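Local coordinates for acetoin utilization protein (Exiguobacterium sibiricum, PDB 2Q04) that probably transfers acetyl groups from acetyl-coenzyme A, as a GNAT-family acetyltransferase associated with acetoin utilization, at residues L12-L16 / R106-I112; Y75-P81 / L96-E102; E85-E89 / L202-R206; E89-I95 / V195-F199; M156-N161 / N181-A185. Numbering follows the deposited sequence.

The contacts lie on and around one mixed sheet. Contact 2 pairs strands 71-79 and 95-103, its centre about 4 Å from the chain's centre. Contact 1 joins loops at one end, its centre about 36 Å from those of contacts 3 and 4. Contacts 3 and 4 lie together at the other end, centres about 10 Å apart. They share Glu89, helix 193-203 and a calcium ion. Contact 5 sets helix 149-162 on strand 182-187 and touches contact 2 through Met160. Along the chain, contact 2 is nested inside contact 1, contact 5 inside contact 4, and contact 4 inside contact 3; contact 1 crosses 3 and 4. Helix 193-203, near the C-terminus, packs on the loop between strands 71-79 and 95-103.

Contact 1: L12-L16 / R106-I112; sequences LETSL and RFRGQQI
Two loops run past each other here, with Leu12 facing Ile112, Thr14 facing Gln110 and Leu16 facing Phe107 (CA-CA 7.6, 5.9 and 7.6 Å). Segment 106-112 leaves a 3-10 turn and makes a type II beta turn from Phe107 to Gln110, with Gly109 at phi 88°. Gln111 (61/34) is then the N-cap of helix 112-121. Sequence and position are consistent with the start of the GNAT pyrophosphate-binding loop for acetyl-CoA. Apolar contacts hold both ends. Leu16 (m, t) puts CD1 over the Phe107 ring, 3.7 Å from its centroid, a CH-pi contact. Leu12 (t, p) brings CD2 to 3.8 Å from Ile112 CG1. Between them, Thr14 CB points toward Gln110. Thr14 OG1 accepts from Leu16 N at 2.9 Å, an ST turn. One water donates to Glu13 O (2.6 Å) and Gln110 O (2.7 Å). Outside, Arg106 forms a salt bridge with Asp36. Phe107 also packs on Val19 of strand 19-23 and Ile73 of strand 71-79.

Contact 2: Y75-P81 / L96-E102; sequences YVTFLYP and LELGAIE. With CA (calcium ion), chain G.
Backbone hydrogen bonds join antiparallel strands 75-79 and 96-102, whose axes approach to 4.4 Å at 155°. Leu79 N to Glu97 O is 2.9 Å, Glu97 N to Leu79 O 2.7 Å, Tyr75 N to Glu102 O 2.9 Å and Glu102 N to Tyr75 O 3.0 Å. Between them Gly99 (-58/-63) and Ala100 form a beta bulge opposite Thr77, consistent with the bulge in the fourth strand of GNAT folds. Thr77 N donates to Ala100 O (2.8 Å), Thr77 OG1 accepts from Ala100 N (2.9 Å), and Gly99 N bonds weakly to Thr77 O (2.9 Å). A CB on Gly99 would clash with Thr77 OG1. Gly99 O binds calcium at 2.5 Å. Tyr75 OH makes a weak 2.6 Å bond to Glu102 OE1; Ala41 N holds Glu102 OE2. On the other face Val76 CG2 meets Leu98 CD2 (3.8 Å) and Phe78 CE1 meets Leu98 CG (3.7 Å). Helix 112-121 packs on that face, helix 45-56 on the Tyr75 face. Parallel strand 130-135 flanks strand 95-103; its Thr134 also binds the calcium.

Contact 3: E85-E89 / L202-R206; sequences ETWSE and LRLRR. With CA (calcium ion), chain H.
Residues 86-88 form a short 3-10 turn, closed by Glu89 N to Thr86 O at 3.2 Å. They meet the last turn of helix 193-203, which Leu204 leaves. Trp87 and Leu202 are nearest, with CA atoms 6.2 Å apart. The charged ends are paired. Arg205 (t, p, t) donates from NH2 to Glu89 OE2 at 3.3 Å. Its NE makes weak bonds to Glu89 OE1 (3.0 Å) and OE2 (3.4 Å). This is a salt bridge in which both carboxylate oxygens are used. Besides Thr86 O, two backbone acceptors are occupied. Ser88 O binds a calcium ion at 2.5 Å, with Gly90 O as a second ligand, and Glu89 O accepts from His198 NE2 of the same helix. Beyond the helix, Asp171 takes the backbone N of Arg205 and of Arg206. The Arg203 guanidinium turns away to Asp200 and Pro169 O.

The rest is van der Waals packing. Leu202 (m, t) sets its methyls against two carbonyl oxygens and a methylene: CD2 is 3.5 Å from Thr86 O and 3.6 Å from Glu89 CB, and CD1 is 3.6 Å from Trp87 O. Trp87 (m) brings its ring edge to Arg203, CZ3 lying 3.7 Å from Arg203 CA. The charge pair is thus satisfied at the partly exposed rim, while Leu202 and Trp87 are buried.

Contact 4: E89-I95 / V195-F199; sequences EGNNPYI and VVAHF. With CA (calcium ion), chain H.
An Asx turn shapes this loop: Asn92 OD1 accepts from Tyr94 N at 3.0 Å, inside a type I beta turn from Asn92 to Ile95. The turn leads into strand 95-103 and lies against one face of helix 193-203, with Tyr94 and Val195 nearest (CA-CA 6.7 Å). Val195 (t) is one bump. Its CG2 sits 3.6 Å from Tyr94 CB, and its CG1 is 4.0 Å from Ile95 CG1. Asn92 ND2 lies 3.6 Å from Val195 CA. His198 (t), one turn on, reaches into the hollow of the loop. Ile95 CD1 packs 3.5 Å from His198 CD2, and Asn92 ND2 is 3.3 Å from that same carbon. The ring ends in a hydrogen bond from His198 NE2 to Glu89 O, 2.9 Å. The hollow depends on Gly90 (77/172), where a CB would stand 2.7 Å from His198 CE1. Phe199 continues the packing onto strands 130-135 and 182-187. Ser88 O and Gly90 O both bind a calcium ion, the Gly90 O distance being 2.4 Å.

Contact 5: M156-N161 / N181-A185; sequences MEKMMN and NCLMA. With EDO (1,2-ethanediol), chain K.
Met184 (m, t, p), a selenomethionine, reaches from strand 182-187 onto helix 149-162. Its CE lies 3.4 Å from Met160 CB, 3.8 Å from Glu157 CG and 3.3 Å from Asn161 ND2, so the methyl sits among three helix residues. One turn earlier on the helix is Met156 (t, m, m), also selenomethionine. Its CE is 3.7 Å from Cys182 SG, and its SE is 4.4 Å from Met184 SE. Helix 156-161 and strand 182-185 run nearly parallel, at 15°, with axes 10.0 Å apart, and Met160 and Met184 have CA atoms 8.1 Å apart. This is plain helix-on-sheet packing: Cys182 and Met184 both point toward the helix. The end of Met160 leads off to Leu98 and Ile101 of strand 95-103. Polar groups at the border pair elsewhere, Glu157 with Arg153 and Asn161 with Leu165 O. Asn181 O accepts from ethanediol O2 (2.8 Å), probably from the crystallisation liquor. No hydrogen bond crosses, so the contact is van der Waals packing, chiefly of methionine (here selenomethionine) and cysteine.

Contact 1: L12-L16 / R106-I112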
# COMPACT_ATOMS: atom_id res chain seq x y z
N LEU A 12 -18.73 -2.76 -2.21
CA LEU A 12 -18.53 -3.91 -1.35
C LEU A 12 -19.59 -3.89 -0.28
O LEU A 12 -19.80 -2.87 0.37
CB LEU A 12 -17.13 -3.87 -0.71
CG LEU A 12 -16.77 -5.06 0.19
CD1 LEU A 12 -16.87 -6.37 -0.57
CD2 LEU A 12 -15.39 -4.90 0.79
N GLU A 13 -20.30 -4.99 -0.13
CA GLU A 13 -21.27 -5.12 0.93
C GLU A 13 -20.58 -5.57 2.18
O GLU A 13 -19.57 -6.28 2.11
CB GLU A 13 -22.37 -6.10 0.53
CG GLU A 13 -23.36 -5.54 -0.52
CD GLU A 13 -24.36 -6.56 -0.98
OE1 GLU A 13 -23.98 -7.74 -1.12
OE2 GLU A 13 -25.54 -6.20 -1.21
N THR A 14 -21.05 -5.07 3.32
CA THR A 14 -20.48 -5.43 4.62
C THR A 14 -21.59 -5.51 5.66
O THR A 14 -22.76 -5.25 5.35
CB THR A 14 -19.41 -4.38 5.11
OG1 THR A 14 -20.07 -3.24 5.66
CG2 THR A 14 -18.51 -3.94 3.98
N SER A 15 -21.23 -5.84 6.89
CA SER A 15 -22.18 -5.87 8.00
C SER A 15 -22.60 -4.44 8.38
O SER A 15 -23.60 -4.25 9.05
CB SER A 15 -21.56 -6.57 9.21
OG SER A 15 -20.26 -6.07 9.47
N LEU A 16 -21.80 -3.47 7.97
CA LEU A 16 -22.11 -2.05 8.17
C LEU A 16 -22.40 -1.38 6.82
O LEU A 16 -22.82 -0.23 6.77
CB LEU A 16 -20.92 -1.35 8.83
CG LEU A 16 -20.30 -2.06 10.04
CD1 LEU A 16 -19.07 -1.34 10.50
CD2 LEU A 16 -21.32 -2.18 11.17
N ARG A 106 -13.50 -1.07 13.27
CA ARG A 106 -14.86 -1.62 13.26
C ARG A 106 -15.22 -2.28 11.92
O ARG A 106 -16.19 -3.03 11.83
CB ARG A 106 -15.89 -0.54 13.62
CG ARG A 106 -16.12 0.51 12.54
CD ARG A 106 -17.25 1.47 12.93
NE ARG A 106 -17.62 2.38 11.84
CZ ARG A 106 -16.92 3.47 11.51
NH1 ARG A 106 -15.80 3.78 12.16
NH2 ARG A 106 -17.34 4.24 10.50
N PHE A 107 -14.44 -1.98 10.87
CA PHE A 107 -14.64 -2.57 9.54
C PHE A 107 -13.72 -3.78 9.28
O PHE A 107 -13.73 -4.35 8.18
CB PHE A 107 -14.43 -1.51 8.45
CG PHE A 107 -15.61 -0.64 8.23
CD1 PHE A 107 -16.65 -1.04 7.41
CD2 PHE A 107 -15.70 0.59 8.86
CE1 PHE A 107 -17.76 -0.23 7.21
CE2 PHE A 107 -16.81 1.40 8.67
CZ PHE A 107 -17.84 0.99 7.85
N ARG A 108 -12.95 -4.17 10.28
CA ARG A 108 -12.04 -5.29 10.14
C ARG A 108 -12.83 -6.58 9.97
O ARG A 108 -13.91 -6.73 10.55
CB ARG A 108 -11.12 -5.40 11.36
N GLY A 109 -12.32 -7.48 9.14
CA GLY A 109 -12.96 -8.79 8.90
C GLY A 109 -14.01 -8.77 7.78
O GLY A 109 -14.62 -9.80 7.49
N GLN A 110 -14.19 -7.60 7.15
CA GLN A 110 -15.16 -7.45 6.07
C GLN A 110 -14.47 -7.48 4.69
O GLN A 110 -15.08 -7.16 3.67
CB GLN A 110 -15.94 -6.15 6.24
CG GLN A 110 -16.72 -6.06 7.54
CD GLN A 110 -17.77 -7.17 7.69
OE1 GLN A 110 -17.93 -7.74 8.76
NE2 GLN A 110 -18.47 -7.49 6.60
N GLN A 111 -13.19 -7.86 4.69
CA GLN A 111 -12.42 -8.05 3.44
C GLN A 111 -12.30 -6.76 2.61
O GLN A 111 -12.22 -6.81 1.38
CB GLN A 111 -13.02 -9.18 2.60
CG GLN A 111 -13.13 -10.50 3.37
CD GLN A 111 -13.22 -11.71 2.46
OE1 GLN A 111 -14.06 -11.75 1.55
NE2 GLN A 111 -12.39 -12.70 2.71
N ILE A 112 -12.21 -5.64 3.29
CA ILE A 112 -12.06 -4.36 2.63
C ILE A 112 -10.67 -4.22 2.04
O ILE A 112 -10.51 -3.72 0.92
CB ILE A 112 -12.35 -3.19 3.58
CG1 ILE A 112 -13.87 -3.13 3.85
CG2 ILE A 112 -11.83 -1.86 2.99
CD1 ILE A 112 -14.27 -2.10 4.84
O HOH W 1 -17.55 -7.87 2.70

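Contact 2: Y75-P81 / L96-E102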
# COMPACT_ATOMS: atom_id res chain seq x y z
N TYR A 75 -8.23 3.11 3.15
CA TYR A 75 -7.51 3.59 1.99
C TYR A 75 -6.29 2.73 1.70
O TYR A 75 -5.83 1.97 2.55
CB TYR A 75 -7.07 5.03 2.18
CG TYR A 75 -6.10 5.22 3.33
CD1 TYR A 75 -4.73 4.98 3.16
CD2 TYR A 75 -6.54 5.64 4.59
CE1 TYR A 75 -3.84 5.15 4.21
CE2 TYR A 75 -5.65 5.81 5.65
CZ TYR A 75 -4.30 5.56 5.45
OH TYR A 75 -3.41 5.73 6.49
N VAL A 76 -5.75 2.89 0.50
CA VAL A 76 -4.50 2.30 0.14
C VAL A 76 -3.78 3.27 -0.78
O VAL A 76 -4.40 3.86 -1.68
CB VAL A 76 -4.68 0.91 -0.55
CG1 VAL A 76 -5.47 1.04 -1.84
CG2 VAL A 76 -3.33 0.28 -0.82
N THR A 77 -2.48 3.49 -0.52
CA THR A 77 -1.71 4.53 -1.23
C THR A 77 -0.62 3.96 -2.12
O THR A 77 -0.07 2.90 -1.84
CB THR A 77 -1.03 5.50 -0.24
OG1 THR A 77 0.09 4.85 0.37
CG2 THR A 77 -2.00 5.95 0.82
N PHE A 78 -0.34 4.67 -3.22
CA PHE A 78 0.74 4.30 -4.13
C PHE A 78 1.49 5.53 -4.51
O PHE A 78 0.89 6.56 -4.80
CB PHE A 78 0.20 3.64 -5.38
CG PHE A 78 -0.52 2.40 -5.13
CD1 PHE A 78 0.14 1.18 -5.15
CD2 PHE A 78 -1.88 2.42 -4.84
CE1 PHE A 78 -0.55 -0.01 -4.89
CE2 PHE A 78 -2.57 1.25 -4.58
CZ PHE A 78 -1.90 0.03 -4.62
N LEU A 79 2.81 5.43 -4.50
CA LEU A 79 3.67 6.53 -4.91
C LEU A 79 5.07 6.01 -5.07
O LEU A 79 5.35 4.84 -4.75
CB LEU A 79 3.64 7.67 -3.87
CG LEU A 79 4.19 7.36 -2.47
CD1 LEU A 79 4.34 8.64 -1.66
CD2 LEU A 79 3.31 6.34 -1.72
N TYR A 80 5.98 6.85 -5.56
CA TYR A 80 7.37 6.45 -5.68
C TYR A 80 8.00 6.32 -4.31
O TYR A 80 7.62 7.05 -3.39
CB TYR A 80 8.17 7.45 -6.53
CG TYR A 80 7.95 7.29 -8.02
CD1 TYR A 80 7.98 6.03 -8.62
CD2 TYR A 80 7.80 8.40 -8.84
CE1 TYR A 80 7.80 5.88 -9.96
CE2 TYR A 80 7.63 8.26 -10.20
CZ TYR A 80 7.63 6.99 -10.76
OH TYR A 80 7.47 6.84 -12.12
N PRO A 81 8.95 5.37 -4.16
CA PRO A 81 9.60 5.14 -2.88
C PRO A 81 10.23 6.40 -2.28
O PRO A 81 10.63 7.29 -3.01
CB PRO A 81 10.68 4.11 -3.22
CG PRO A 81 10.20 3.43 -4.42
CD PRO A 81 9.44 4.44 -5.20
N LEU A 96 7.41 1.22 -7.99
CA LEU A 96 6.39 1.98 -7.30
C LEU A 96 6.19 1.40 -5.92
O LEU A 96 6.33 0.20 -5.73
CB LEU A 96 5.08 1.90 -8.09
CG LEU A 96 3.97 2.88 -7.73
CD1 LEU A 96 4.37 4.30 -8.07
CD2 LEU A 96 2.70 2.51 -8.46
N GLU A 97 5.87 2.24 -4.95
CA GLU A 97 5.64 1.74 -3.60
C GLU A 97 4.17 1.83 -3.20
O GLU A 97 3.52 2.85 -3.40
CB GLU A 97 6.50 2.49 -2.57
CG GLU A 97 6.40 1.88 -1.14
CD GLU A 97 7.06 2.73 -0.07
OE1 GLU A 97 7.62 3.78 -0.41
OE2 GLU A 97 6.99 2.35 1.12
N LEU A 98 3.64 0.72 -2.73
CA LEU A 98 2.39 0.71 -2.04
C LEU A 98 2.70 1.24 -0.67
O LEU A 98 3.28 0.54 0.16
CB LEU A 98 1.84 -0.73 -1.95
CG LEU A 98 0.41 -0.96 -1.42
CD1 LEU A 98 0.03 -2.43 -1.58
CD2 LEU A 98 0.26 -0.54 0.05
N GLY A 99 2.49 2.53 -0.48
CA GLY A 99 2.90 3.21 0.74
C GLY A 99 2.29 2.59 1.96
O GLY A 99 2.99 2.03 2.80
N ALA A 100 0.96 2.64 2.04
CA ALA A 100 0.25 2.11 3.19
C ALA A 100 -1.17 1.67 2.82
O ALA A 100 -1.68 1.96 1.73
CB ALA A 100 0.21 3.14 4.30
N ILE A 101 -1.79 0.94 3.74
CA ILE A 101 -3.16 0.47 3.59
C ILE A 101 -3.75 0.38 4.98
O ILE A 101 -3.23 -0.31 5.83
CB ILE A 101 -3.22 -0.91 2.89
CG1 ILE A 101 -4.67 -1.33 2.66
CG2 ILE A 101 -2.50 -1.95 3.70
CD1 ILE A 101 -4.79 -2.53 1.76
N GLU A 102 -4.79 1.15 5.23
CA GLU A 102 -5.37 1.22 6.55
C GLU A 102 -6.89 1.17 6.48
O GLU A 102 -7.49 1.67 5.54
CB GLU A 102 -4.90 2.51 7.26
CG GLU A 102 -5.13 2.49 8.77
CD GLU A 102 -4.58 3.74 9.47
OE1 GLU A 102 -3.93 4.59 8.79
OE2 GLU A 102 -4.80 3.87 10.70
CA CA G . 4.36 0.60 4.25
O HOH W 2 7.26 6.84 -0.34
O HOH W 3 5.50 0.38 1.87
O HOH W 4 2.87 -1.10 3.35
O HOH W 5 5.82 2.45 5.61

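Contact 3: E85-E89 / L202-R206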
# COMPACT_ATOMS: atom_id res chain seq x y z
N GLU A 85 14.81 6.49 1.96
CA GLU A 85 14.82 5.06 2.26
C GLU A 85 15.53 4.36 1.11
O GLU A 85 15.70 4.95 0.05
CB GLU A 85 13.39 4.52 2.42
CG GLU A 85 12.65 5.06 3.67
CD GLU A 85 11.36 4.27 3.99
OE1 GLU A 85 10.77 3.65 3.07
OE2 GLU A 85 10.94 4.28 5.18
N THR A 86 15.96 3.12 1.32
CA THR A 86 16.80 2.43 0.32
C THR A 86 16.05 2.08 -0.98
O THR A 86 16.65 2.00 -2.05
CB THR A 86 17.45 1.13 0.90
OG1 THR A 86 18.37 0.58 -0.08
CG2 THR A 86 16.41 0.09 1.25
N TRP A 87 14.73 2.00 -0.91
CA TRP A 87 13.92 1.53 -2.04
C TRP A 87 13.86 2.54 -3.22
O TRP A 87 13.41 2.18 -4.31
CB TRP A 87 12.51 1.17 -1.55
CG TRP A 87 12.55 0.38 -0.31
CD1 TRP A 87 12.24 0.81 0.95
CD2 TRP A 87 13.10 -0.93 -0.16
NE1 TRP A 87 12.50 -0.17 1.86
CE2 TRP A 87 13.04 -1.25 1.21
CE3 TRP A 87 13.62 -1.87 -1.05
CZ2 TRP A 87 13.49 -2.48 1.72
CZ3 TRP A 87 14.06 -3.09 -0.55
CH2 TRP A 87 13.99 -3.38 0.82
N SER A 88 14.39 3.75 -3.03
CA SER A 88 14.34 4.78 -4.06
C SER A 88 15.67 4.94 -4.80
O SER A 88 15.78 5.77 -5.70
CB SER A 88 13.93 6.13 -3.46
OG SER A 88 14.90 6.60 -2.54
N GLU A 89 16.67 4.16 -4.44
CA GLU A 89 17.99 4.26 -5.07
C GLU A 89 17.93 4.02 -6.58
O GLU A 89 17.11 3.24 -7.07
CB GLU A 89 18.97 3.28 -4.44
CG GLU A 89 19.58 3.73 -3.17
CD GLU A 89 20.81 2.93 -2.81
OE1 GLU A 89 21.21 2.04 -3.60
OE2 GLU A 89 21.40 3.21 -1.75
N LEU A 202 18.38 -3.87 -4.65
CA LEU A 202 17.94 -3.00 -3.55
C LEU A 202 17.67 -3.79 -2.27
O LEU A 202 18.05 -3.37 -1.18
CB LEU A 202 16.68 -2.23 -3.94
CG LEU A 202 16.84 -1.17 -5.02
CD1 LEU A 202 15.49 -0.58 -5.37
CD2 LEU A 202 17.81 -0.08 -4.57
N ARG A 203 16.99 -4.92 -2.40
CA ARG A 203 16.62 -5.73 -1.23
C ARG A 203 17.81 -6.54 -0.69
O ARG A 203 17.87 -6.82 0.49
CB ARG A 203 15.44 -6.65 -1.55
CG ARG A 203 15.79 -7.83 -2.40
CD ARG A 203 14.56 -8.57 -2.83
NE ARG A 203 14.88 -9.66 -3.74
CZ ARG A 203 15.27 -10.87 -3.35
NH1 ARG A 203 15.37 -11.17 -2.07
NH2 ARG A 203 15.54 -11.80 -4.26
N LEU A 204 18.73 -6.92 -1.57
CA LEU A 204 19.97 -7.60 -1.15
C LEU A 204 21.12 -6.64 -1.39
O LEU A 204 21.96 -6.83 -2.28
CB LEU A 204 20.17 -8.89 -1.94
CG LEU A 204 19.13 -9.98 -1.66
CD1 LEU A 204 19.23 -11.09 -2.67
CD2 LEU A 204 19.28 -10.53 -0.22
N ARG A 205 21.15 -5.61 -0.54
CA ARG A 205 21.96 -4.42 -0.75
C ARG A 205 23.45 -4.62 -0.46
O ARG A 205 24.30 -3.96 -1.05
CB ARG A 205 21.39 -3.28 0.13
CG ARG A 205 21.98 -1.92 -0.12
CD ARG A 205 21.64 -1.38 -1.51
NE ARG A 205 22.25 -0.07 -1.73
CZ ARG A 205 23.56 0.12 -1.96
NH1 ARG A 205 24.40 -0.92 -2.01
NH2 ARG A 205 24.04 1.35 -2.13
N ARG A 206 23.76 -5.52 0.46
CA ARG A 206 25.14 -5.78 0.83
C ARG A 206 25.77 -6.91 -0.01
O ARG A 206 26.70 -7.59 0.44
CB ARG A 206 25.24 -6.10 2.34
CG ARG A 206 25.17 -4.85 3.24
CD ARG A 206 25.65 -5.15 4.65
NE ARG A 206 26.46 -4.06 5.21
CZ ARG A 206 27.80 -4.01 5.15
CA CA H . 14.69 5.97 -7.98

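Contact 4: E89-I95 / V195-F199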
# COMPACT_ATOMS: atom_id res chain seq x y z
N GLU A 89 16.67 4.16 -4.44
CA GLU A 89 17.99 4.26 -5.07
C GLU A 89 17.93 4.02 -6.58
O GLU A 89 17.11 3.24 -7.07
CB GLU A 89 18.97 3.28 -4.44
CG GLU A 89 19.58 3.73 -3.17
CD GLU A 89 20.81 2.93 -2.81
OE1 GLU A 89 21.21 2.04 -3.60
OE2 GLU A 89 21.40 3.21 -1.75
N GLY A 90 18.83 4.67 -7.31
CA GLY A 90 18.93 4.48 -8.75
C GLY A 90 17.85 5.21 -9.52
O GLY A 90 16.92 5.77 -8.93
N ASN A 91 17.96 5.20 -10.84
CA ASN A 91 17.01 5.88 -11.69
C ASN A 91 16.08 4.88 -12.34
O ASN A 91 16.18 4.61 -13.54
CB ASN A 91 17.75 6.67 -12.77
CG ASN A 91 16.83 7.42 -13.67
OD1 ASN A 91 15.62 7.47 -13.44
ND2 ASN A 91 17.38 8.00 -14.72
N ASN A 92 15.15 4.35 -11.56
CA ASN A 92 14.20 3.37 -12.06
C ASN A 92 12.75 3.81 -11.81
O ASN A 92 12.21 3.61 -10.72
CB ASN A 92 14.46 2.01 -11.41
CG ASN A 92 13.76 0.88 -12.13
OD1 ASN A 92 12.72 1.08 -12.74
ND2 ASN A 92 14.33 -0.30 -12.05
N PRO A 93 12.10 4.38 -12.86
CA PRO A 93 10.71 4.85 -12.75
C PRO A 93 9.65 3.73 -12.82
O PRO A 93 8.44 4.02 -12.76
CB PRO A 93 10.58 5.79 -13.95
CG PRO A 93 11.54 5.26 -14.96
CD PRO A 93 12.66 4.62 -14.20
N TYR A 94 10.09 2.47 -12.94
CA TYR A 94 9.16 1.32 -12.98
C TYR A 94 8.96 0.71 -11.60
O TYR A 94 8.25 -0.28 -11.44
CB TYR A 94 9.66 0.25 -13.95
CG TYR A 94 9.74 0.73 -15.39
CD1 TYR A 94 8.61 0.78 -16.19
CD2 TYR A 94 10.95 1.11 -15.95
CE1 TYR A 94 8.67 1.22 -17.48
CE2 TYR A 94 11.03 1.54 -17.24
CZ TYR A 94 9.88 1.60 -18.01
OH TYR A 94 9.95 2.03 -19.32
N ILE A 95 9.62 1.28 -10.59
CA ILE A 95 9.46 0.81 -9.23
C ILE A 95 8.54 1.76 -8.45
O ILE A 95 8.83 2.95 -8.30
CB ILE A 95 10.82 0.65 -8.52
CG1 ILE A 95 11.58 -0.53 -9.14
CG2 ILE A 95 10.63 0.41 -7.01
CD1 ILE A 95 12.93 -0.80 -8.53
N VAL A 195 14.33 -4.21 -14.42
CA VAL A 195 13.66 -3.62 -13.28
C VAL A 195 13.68 -4.59 -12.09
O VAL A 195 13.88 -4.18 -10.94
CB VAL A 195 12.19 -3.28 -13.63
CG1 VAL A 195 11.44 -2.79 -12.39
CG2 VAL A 195 12.14 -2.24 -14.74
N VAL A 196 13.48 -5.87 -12.38
CA VAL A 196 13.49 -6.89 -11.35
C VAL A 196 14.88 -7.06 -10.77
O VAL A 196 15.05 -7.26 -9.57
CB VAL A 196 13.01 -8.25 -11.90
CG1 VAL A 196 13.25 -9.36 -10.87
CG2 VAL A 196 11.53 -8.17 -12.27
N ALA A 197 15.89 -6.99 -11.64
CA ALA A 197 17.27 -7.11 -11.21
C ALA A 197 17.64 -5.96 -10.29
O ALA A 197 18.39 -6.15 -9.33
CB ALA A 197 18.20 -7.14 -12.41
N HIS A 198 17.14 -4.77 -10.60
CA HIS A 198 17.38 -3.60 -9.77
C HIS A 198 16.75 -3.79 -8.41
O HIS A 198 17.36 -3.48 -7.40
CB HIS A 198 16.82 -2.37 -10.44
CG HIS A 198 17.10 -1.10 -9.69
ND1 HIS A 198 18.35 -0.75 -9.27
CD2 HIS A 198 16.29 -0.07 -9.36
CE1 HIS A 198 18.30 0.43 -8.67
NE2 HIS A 198 17.06 0.87 -8.72
N PHE A 199 15.53 -4.31 -8.40
CA PHE A 199 14.83 -4.58 -7.16
C PHE A 199 15.61 -5.57 -6.31
O PHE A 199 15.73 -5.40 -5.11
CB PHE A 199 13.42 -5.12 -7.44
CG PHE A 199 12.72 -5.67 -6.21
CD1 PHE A 199 12.41 -4.84 -5.14
CD2 PHE A 199 12.33 -7.01 -6.15
CE1 PHE A 199 11.75 -5.35 -4.01
CE2 PHE A 199 11.67 -7.51 -5.02
CZ PHE A 199 11.38 -6.67 -3.96
CA CA H . 14.69 5.97 -7.98

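Contact 5: M156-N161 / N181-A185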
# COMPACT_ATOMS: atom_id res chain seq x y z
N MSE A 156 -2.14 -10.37 7.43
CA MSE A 156 -1.76 -9.25 6.60
C MSE A 156 -1.07 -9.72 5.33
O MSE A 156 -1.22 -9.11 4.27
CB MSE A 156 -0.86 -8.31 7.39
CG MSE A 156 -0.35 -7.12 6.59
SE MSE A 156 1.22 -7.55 5.52
CE MSE A 156 2.48 -8.07 7.00
N GLU A 157 -0.30 -10.80 5.42
CA GLU A 157 0.45 -11.29 4.25
C GLU A 157 -0.48 -11.90 3.23
O GLU A 157 -0.36 -11.65 2.04
CB GLU A 157 1.55 -12.29 4.65
CG GLU A 157 2.60 -12.53 3.54
CD GLU A 157 3.63 -13.63 3.91
OE1 GLU A 157 3.86 -13.86 5.11
OE2 GLU A 157 4.20 -14.26 2.98
N LYS A 158 -1.46 -12.67 3.70
CA LYS A 158 -2.44 -13.28 2.83
C LYS A 158 -3.35 -12.21 2.17
O LYS A 158 -3.77 -12.38 1.02
CB LYS A 158 -3.24 -14.33 3.60
CG LYS A 158 -2.36 -15.56 4.00
CD LYS A 158 -3.05 -16.51 4.98
CE LYS A 158 -3.89 -17.57 4.27
NZ LYS A 158 -4.20 -18.74 5.18
N MSE A 159 -3.56 -11.09 2.86
CA MSE A 159 -4.27 -9.97 2.28
C MSE A 159 -3.49 -9.43 1.13
O MSE A 159 -4.03 -9.21 0.05
CB MSE A 159 -4.47 -8.87 3.31
CG MSE A 159 -5.21 -7.69 2.75
SE MSE A 159 -5.26 -6.22 3.91
CE MSE A 159 -3.47 -5.71 3.81
N MSE A 160 -2.20 -9.16 1.37
CA MSE A 160 -1.30 -8.62 0.34
C MSE A 160 -1.18 -9.59 -0.85
O MSE A 160 -1.09 -9.17 -2.00
CB MSE A 160 0.07 -8.35 0.94
CG MSE A 160 0.11 -7.17 1.92
SE MSE A 160 -0.32 -5.44 1.06
CE MSE A 160 0.18 -4.18 2.59
N ASN A 161 -1.19 -10.88 -0.57
CA ASN A 161 -1.13 -11.90 -1.61
C ASN A 161 -2.29 -11.77 -2.58
O ASN A 161 -2.12 -11.93 -3.77
CB ASN A 161 -1.11 -13.31 -1.00
CG ASN A 161 0.23 -13.63 -0.27
OD1 ASN A 161 0.30 -14.56 0.54
ND2 ASN A 161 1.27 -12.88 -0.58
N ASN A 181 8.50 -8.26 10.58
CA ASN A 181 8.54 -7.26 9.50
C ASN A 181 8.77 -7.97 8.17
O ASN A 181 9.27 -9.10 8.14
CB ASN A 181 9.65 -6.24 9.72
CG ASN A 181 9.53 -5.52 11.04
OD1 ASN A 181 8.44 -5.44 11.62
ND2 ASN A 181 10.64 -4.99 11.53
N CYS A 182 8.40 -7.32 7.08
CA CYS A 182 8.60 -7.93 5.79
C CYS A 182 8.56 -6.96 4.61
O CYS A 182 7.95 -5.90 4.67
CB CYS A 182 7.58 -9.06 5.56
SG CYS A 182 5.84 -8.53 5.40
N LEU A 183 9.26 -7.34 3.57
CA LEU A 183 9.20 -6.69 2.30
C LEU A 183 8.40 -7.57 1.39
O LEU A 183 8.60 -8.78 1.35
CB LEU A 183 10.61 -6.51 1.72
CG LEU A 183 10.74 -6.22 0.22
CD1 LEU A 183 10.25 -4.80 -0.12
CD2 LEU A 183 12.18 -6.41 -0.21
N MSE A 184 7.46 -6.99 0.68
CA MSE A 184 6.68 -7.73 -0.29
C MSE A 184 6.65 -6.95 -1.56
O MSE A 184 6.85 -5.74 -1.55
CB MSE A 184 5.26 -7.97 0.21
CG MSE A 184 5.18 -8.72 1.49
SE MSE A 184 3.39 -9.04 2.01
CE MSE A 184 2.85 -10.20 0.54
N ALA A 185 6.37 -7.62 -2.67
CA ALA A 185 6.32 -6.94 -3.94
C ALA A 185 5.51 -7.68 -4.99
O ALA A 185 5.49 -8.89 -5.03
CB ALA A 185 7.71 -6.68 -4.45
C1 EDO K . 13.67 -11.14 6.54
O1 EDO K . 14.31 -11.17 5.24
C2 EDO K . 12.28 -10.50 6.41
O2 EDO K . 11.47 -10.76 7.57